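Local coordinates for protein benzyl alcohol dehydrogenase (Acinetobacter calcoaceticus, PDB 1F8F) that probably catalyses the NAD-dependent oxidation of aryl alcohols such as benzyl alcohol to the aldehyde, as a zinc-containing medium-chain dehydrogenase, at residues Lys37-Gly42 with Val163-Leu168; Val87-Gly92 with Thr147-Arg152. All blocks are in the same frame, centred on the assembly; numbering follows the deposited sequence.

Interaction 1: Lys37-Gly42 with Val163-Leu168; sequences KVVATG and VPIELL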
loop_
_atom_site.group_PDB
_atom_site.type_symbol
_atom_site.label_atom_id
_atom_site.label_comp_id
_atom_site.label_asym_id
_atom_site.label_seq_id
_atom_site.Cartn_x
_atom_site.Cartn_y
_atom_site.Cartn_z
ATOM N N LYS A 37 23.952 -13.826 29.779
ATOM C CA LYS A 37 24.857 -13.139 30.756
ATOM C C LYS A 37 24.833 -11.646 30.350
ATOM O O LYS A 37 25.314 -11.368 29.251
ATOM C CB LYS A 37 26.267 -13.707 30.778
ATOM C CG LYS A 37 27.350 -12.752 31.233
ATOM C CD LYS A 37 28.716 -13.235 31.563
ATOM C CE LYS A 37 29.810 -12.931 30.567
ATOM N NZ LYS A 37 31.094 -12.540 31.284
ATOM N N VAL A 38 24.244 -10.764 31.157
ATOM C CA VAL A 38 24.142 -9.361 30.762
ATOM C C VAL A 38 25.431 -8.522 30.821
ATOM O O VAL A 38 26.061 -8.392 31.881
ATOM C CB VAL A 38 23.044 -8.734 31.630
ATOM C CG1 VAL A 38 22.819 -7.244 31.362
ATOM C CG2 VAL A 38 21.718 -9.498 31.512
ATOM N N VAL A 39 25.802 -7.849 29.733
ATOM C CA VAL A 39 26.954 -6.948 29.698
ATOM C C VAL A 39 26.527 -5.540 30.102
ATOM O O VAL A 39 27.118 -4.932 31.014
ATOM C CB VAL A 39 27.657 -6.976 28.338
ATOM C CG1 VAL A 39 28.784 -5.959 28.175
ATOM C CG2 VAL A 39 28.259 -8.367 28.050
ATOM N N ALA A 40 25.389 -5.042 29.529
ATOM C CA ALA A 40 24.857 -3.734 29.877
ATOM C C ALA A 40 23.398 -3.548 29.439
ATOM O O ALA A 40 22.914 -4.196 28.525
ATOM C CB ALA A 40 25.764 -2.620 29.306
ATOM N N THR A 41 22.675 -2.662 30.138
ATOM C CA THR A 41 21.258 -2.489 29.919
ATOM C C THR A 41 20.880 -1.011 29.854
ATOM O O THR A 41 21.151 -0.308 30.824
ATOM C CB THR A 41 20.420 -3.064 31.070
ATOM O OG1 THR A 41 20.699 -4.459 31.208
ATOM C CG2 THR A 41 18.903 -2.976 30.856
ATOM N N GLY A 42 20.228 -0.607 28.766
ATOM C CA GLY A 42 19.805 0.790 28.676
ATOM C C GLY A 42 18.734 1.197 29.660
ATOM O O GLY A 42 17.986 0.348 30.151
ATOM N N VAL A 163 30.807 -5.342 16.962
ATOM C CA VAL A 163 30.484 -4.057 17.569
ATOM C C VAL A 163 30.447 -4.328 19.061
ATOM O O VAL A 163 29.996 -5.396 19.480
ATOM C CB VAL A 163 29.141 -3.519 17.076
ATOM C CG1 VAL A 163 28.701 -2.254 17.814
ATOM C CG2 VAL A 163 29.157 -3.189 15.585
ATOM N N PRO A 164 30.958 -3.403 19.863
ATOM C CA PRO A 164 31.009 -3.585 21.314
ATOM C C PRO A 164 29.637 -3.973 21.824
ATOM O O PRO A 164 28.747 -3.210 21.467
ATOM C CB PRO A 164 31.444 -2.209 21.820
ATOM C CG PRO A 164 32.207 -1.609 20.680
ATOM C CD PRO A 164 31.549 -2.112 19.423
ATOM N N ILE A 165 29.347 -5.021 22.573
ATOM C CA ILE A 165 27.975 -5.401 22.905
ATOM C C ILE A 165 27.302 -4.507 23.928
ATOM O O ILE A 165 26.068 -4.438 24.126
ATOM C CB ILE A 165 27.922 -6.885 23.337
ATOM C CG1 ILE A 165 26.514 -7.447 23.624
ATOM C CG2 ILE A 165 28.797 -7.112 24.567
ATOM C CD1 ILE A 165 25.613 -7.375 22.423
ATOM N N GLU A 166 28.039 -3.679 24.682
ATOM C CA GLU A 166 27.472 -2.834 25.733
ATOM C C GLU A 166 26.625 -1.652 25.258
ATOM O O GLU A 166 25.679 -1.203 25.873
ATOM C CB GLU A 166 28.539 -2.325 26.707
ATOM C CG GLU A 166 29.612 -1.493 26.035
ATOM C CD GLU A 166 30.850 -2.265 25.685
ATOM O OE1 GLU A 166 30.793 -3.444 25.188
ATOM O OE2 GLU A 166 31.969 -1.712 25.851
ATOM N N LEU A 167 26.936 -1.213 24.043
ATOM C CA LEU A 167 26.234 -0.152 23.335
ATOM C C LEU A 167 24.918 -0.515 22.672
ATOM O O LEU A 167 24.164 0.414 22.340
ATOM C CB LEU A 167 27.279 0.232 22.276
ATOM C CG LEU A 167 27.324 1.542 21.549
ATOM C CD1 LEU A 167 27.075 2.755 22.435
ATOM C CD2 LEU A 167 28.686 1.719 20.862
ATOM N N LEU A 168 24.555 -1.788 22.439
ATOM C CA LEU A 168 23.311 -2.147 21.721
ATOM C C LEU A 168 22.021 -2.445 22.416
ATOM O O LEU A 168 20.923 -2.434 21.799
ATOM C CB LEU A 168 23.590 -3.393 20.849
ATOM C CG LEU A 168 24.783 -3.240 19.898
ATOM C CD1 LEU A 168 24.878 -4.522 19.098
ATOM C CD2 LEU A 168 24.656 -2.039 18.945
HETATM O O HOH W 1 23.278 -2.423 26.357
#

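Interaction 2: Val87-Gly92 with Thr147-Arg152; sequences VVLSYG and TYALSR. With SO4 (sulfate ion), chain D.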
loop_
_atom_site.group_PDB
_atom_site.type_symbol
_atom_site.label_atom_id
_atom_site.label_comp_id
_atom_site.label_asym_id
_atom_site.label_seq_id
_atom_site.Cartn_x
_atom_site.Cartn_y
_atom_site.Cartn_z
ATOM N N VAL A 87 23.584 -10.916 21.989
ATOM C CA VAL A 87 22.196 -10.606 21.747
ATOM C C VAL A 87 21.680 -9.294 22.358
ATOM O O VAL A 87 22.188 -8.656 23.297
ATOM C CB VAL A 87 21.273 -11.739 22.293
ATOM C CG1 VAL A 87 21.374 -13.081 21.533
ATOM C CG2 VAL A 87 21.627 -12.025 23.757
ATOM N N VAL A 88 20.568 -8.877 21.705
ATOM C CA VAL A 88 19.798 -7.696 22.162
ATOM C C VAL A 88 18.424 -8.178 22.620
ATOM O O VAL A 88 17.855 -9.060 21.952
ATOM C CB VAL A 88 19.771 -6.648 21.037
ATOM C CG1 VAL A 88 18.742 -5.571 21.443
ATOM C CG2 VAL A 88 21.131 -5.972 20.834
ATOM N N LEU A 89 17.872 -7.928 23.753
ATOM C CA LEU A 89 16.630 -8.443 24.279
ATOM C C LEU A 89 15.580 -7.330 24.117
ATOM O O LEU A 89 15.675 -6.249 24.675
ATOM C CB LEU A 89 16.732 -8.602 25.802
ATOM C CG LEU A 89 17.961 -9.348 26.307
ATOM C CD1 LEU A 89 17.749 -9.780 27.772
ATOM C CD2 LEU A 89 18.222 -10.621 25.482
ATOM N N SER A 90 14.614 -7.608 23.282
ATOM C CA SER A 90 13.557 -6.743 22.849
ATOM C C SER A 90 12.301 -7.017 23.670
ATOM O O SER A 90 12.376 -7.807 24.617
ATOM C CB SER A 90 13.278 -6.968 21.345
ATOM O OG SER A 90 12.454 -6.011 20.730
ATOM N N TYR A 91 11.169 -6.388 23.373
ATOM C CA TYR A 91 9.952 -6.617 24.115
ATOM C C TYR A 91 9.433 -8.057 23.922
ATOM O O TYR A 91 9.936 -8.898 23.217
ATOM C CB TYR A 91 8.866 -5.630 23.755
ATOM C CG TYR A 91 8.505 -5.618 22.264
ATOM C CD1 TYR A 91 7.450 -6.387 21.769
ATOM C CD2 TYR A 91 9.176 -4.782 21.386
ATOM C CE1 TYR A 91 7.132 -6.390 20.413
ATOM C CE2 TYR A 91 8.882 -4.751 20.039
ATOM C CZ TYR A 91 7.829 -5.527 19.577
ATOM O OH TYR A 91 7.546 -5.505 18.233
ATOM N N GLY A 92 8.357 -8.355 24.640
ATOM C CA GLY A 92 7.647 -9.586 24.784
ATOM C C GLY A 92 6.374 -9.810 23.993
ATOM O O GLY A 92 5.365 -9.131 24.065
ATOM N N THR A 147 22.758 -9.232 36.505
ATOM C CA THR A 147 23.882 -9.920 35.922
ATOM C C THR A 147 23.340 -11.060 35.080
ATOM O O THR A 147 24.133 -11.559 34.289
ATOM C CB THR A 147 24.909 -10.478 36.944
ATOM O OG1 THR A 147 24.234 -11.319 37.894
ATOM C CG2 THR A 147 25.644 -9.380 37.708
ATOM N N TYR A 148 22.180 -11.639 35.344
ATOM C CA TYR A 148 21.698 -12.733 34.509
ATOM C C TYR A 148 20.224 -12.501 34.178
ATOM O O TYR A 148 19.479 -11.972 34.997
ATOM C CB TYR A 148 21.916 -14.111 35.170
ATOM C CG TYR A 148 23.335 -14.593 34.878
ATOM C CD1 TYR A 148 24.442 -14.265 35.686
ATOM C CD2 TYR A 148 23.548 -15.406 33.778
ATOM C CE1 TYR A 148 25.692 -14.731 35.343
ATOM C CE2 TYR A 148 24.791 -15.871 33.453
ATOM C CZ TYR A 148 25.876 -15.523 34.244
ATOM O OH TYR A 148 27.109 -16.014 33.846
ATOM N N ALA A 149 19.846 -12.821 32.924
ATOM C CA ALA A 149 18.476 -12.667 32.508
ATOM C C ALA A 149 17.972 -13.893 31.742
ATOM O O ALA A 149 18.686 -14.521 30.944
ATOM C CB ALA A 149 18.327 -11.453 31.564
ATOM N N LEU A 150 16.686 -14.167 31.950
ATOM C CA LEU A 150 16.038 -15.215 31.174
ATOM C C LEU A 150 15.062 -14.588 30.167
ATOM O O LEU A 150 14.107 -13.889 30.546
ATOM C CB LEU A 150 15.263 -16.106 32.144
ATOM C CG LEU A 150 14.734 -17.418 31.551
ATOM C CD1 LEU A 150 15.832 -18.461 31.560
ATOM C CD2 LEU A 150 13.488 -17.892 32.294
ATOM N N SER A 151 15.234 -14.896 28.890
ATOM C CA SER A 151 14.312 -14.341 27.889
ATOM C C SER A 151 13.671 -15.457 27.086
ATOM O O SER A 151 13.866 -16.627 27.467
ATOM C CB SER A 151 15.133 -13.360 27.033
ATOM O OG SER A 151 16.260 -14.108 26.536
ATOM N N ARG A 152 12.956 -15.168 26.009
ATOM C CA ARG A 152 12.403 -16.197 25.120
ATOM C C ARG A 152 13.174 -16.122 23.796
ATOM O O ARG A 152 13.693 -15.046 23.462
ATOM C CB ARG A 152 10.907 -16.042 24.831
ATOM C CG ARG A 152 9.938 -16.227 25.982
ATOM C CD ARG A 152 10.172 -17.520 26.765
ATOM N NE ARG A 152 9.633 -18.680 26.004
ATOM C CZ ARG A 152 8.308 -18.831 25.913
ATOM N NH1 ARG A 152 7.477 -17.996 26.528
ATOM N NH2 ARG A 152 7.777 -19.824 25.216
HETATM S S SO4 D . 3.713 -19.719 26.751
HETATM O O1 SO4 D . 3.953 -20.885 27.669
HETATM O O2 SO4 D . 2.231 -19.492 26.648
HETATM O O3 SO4 D . 4.335 -19.955 25.417
HETATM O O4 SO4 D . 4.348 -18.511 27.382
#

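Interaction 1: Lys37-Gly42 with Val163-Leu168
Val39 meets Ile165 and Glu166 through the whole of its short side chain. Its CB lies 3.9 Å from Ile165 CG2, and the two methyls that branch from it divide the work. CG2, set beside the backbone N, comes within 3.7 Å of the same Ile165 methyl. CG1, standing anti to that N (chi1 174°), also touches Ile165 CG2 but reaches further, to 3.9 Å from Glu166 CB. A single isoleucine branch is thus held against the fork of the valine, and Ile165 also packs on His86 of strand 86-89.

Val39 and Ala40 both stand opposite Ser68 of strand 66-74, a classic beta bulge in the curled sheet of the GroES-like catalytic domain, and the chain turns a corner at Val39. This irregularity is consistent with both residues pointing their CB toward the helically wound turn 165-168, which leads on to helix 174-186.

Ala40 CB lies 3.7 Å from Glu166 O and scarcely farther from Glu166 CB. Of the Glu166 side chain, CB makes the close contacts: CG sits between the backbone N and the carbonyl carbon (chi1 60°) and the chain bends at chi2 (-97°), leaving CB as the nearest side-chain atom. No direct hydrogen bond joins the two segments. A water spans them instead, donating to Glu166 O at 2.7 Å and, weakly, to Ala40 O. Ser68 OG lies within hydrogen-bonding reach of both Ala40 O and Ile165 O, whose claims on its one proton must be shared or alternate.

Interaction 2: Val87-Gly92 with Thr147-Arg152
Leu89 drops its forked end onto two residues of strand 148-152, one methyl to each. CD1 lies 4.2 Å from Ala149 CB, and CD2 is 4.1 Å from Ser151 OG. With CG beside the backbone N (chi1 -50°), the two methyls are spread over Ala149 and Ser151, which both point their CB toward Leu89, while Leu150 between them points away. All three touching residues are buried, and this is the better-buried part of the contact, though its separations are relaxed and 99 Å² of surface is a modest burial.

Strands 86-89 and 148-152 are not paired with each other in the curled sheet of the GroES-like domain. They face one another across its interior, where Leu89 also leans on Thr156 and Ser151 rests on Val34 and Val36 of strand 33-42.

The far end of strand 148-152 is looser. Arg152, partly exposed, turns its bent chain away from Leu89 and meets a sulfate ion, probably taken from the crystallisation liquor. NH1 donates to sulfate O4 at 3.3 Å with an angle of 152°. NH2 offers a straighter (170°) but weak bond to O3, which lies in the guanidinium plane at its edge, and the same nitrogen forms a salt bridge with Asp32. Ser121 OG holds the anion as well.

Because Thr156 engages the Ser151 hydroxyl, that oxygen can sit beside a leucine methyl without being left buried and unpartnered; the contact rests on van der Waals packing, while the charged partners of Arg152, Asp32 and the sulfate, lie apart from it.

From the N terminus, the chain first lays down 37-42, then 87-92, then 147-152, and lastly 163-168. Interaction 1 closes the long loop between the first and last of these, and interaction 2, closing a shorter one that includes the four-cysteine zinc site, is nested wholly inside it. Their centres are 11 Å apart and they touch directly. Val38 N and Thr147 O, 3.2 Å apart, probably hydrogen-bond where strands 33-42 and 148-152 run side by side, while Leu168 packs on Val88. Interaction 1 ties the sheet to the turn leading into helix 174-186; interaction 2 ties strand 86-89 to strand 148-152, which are not direct neighbours in the sheet.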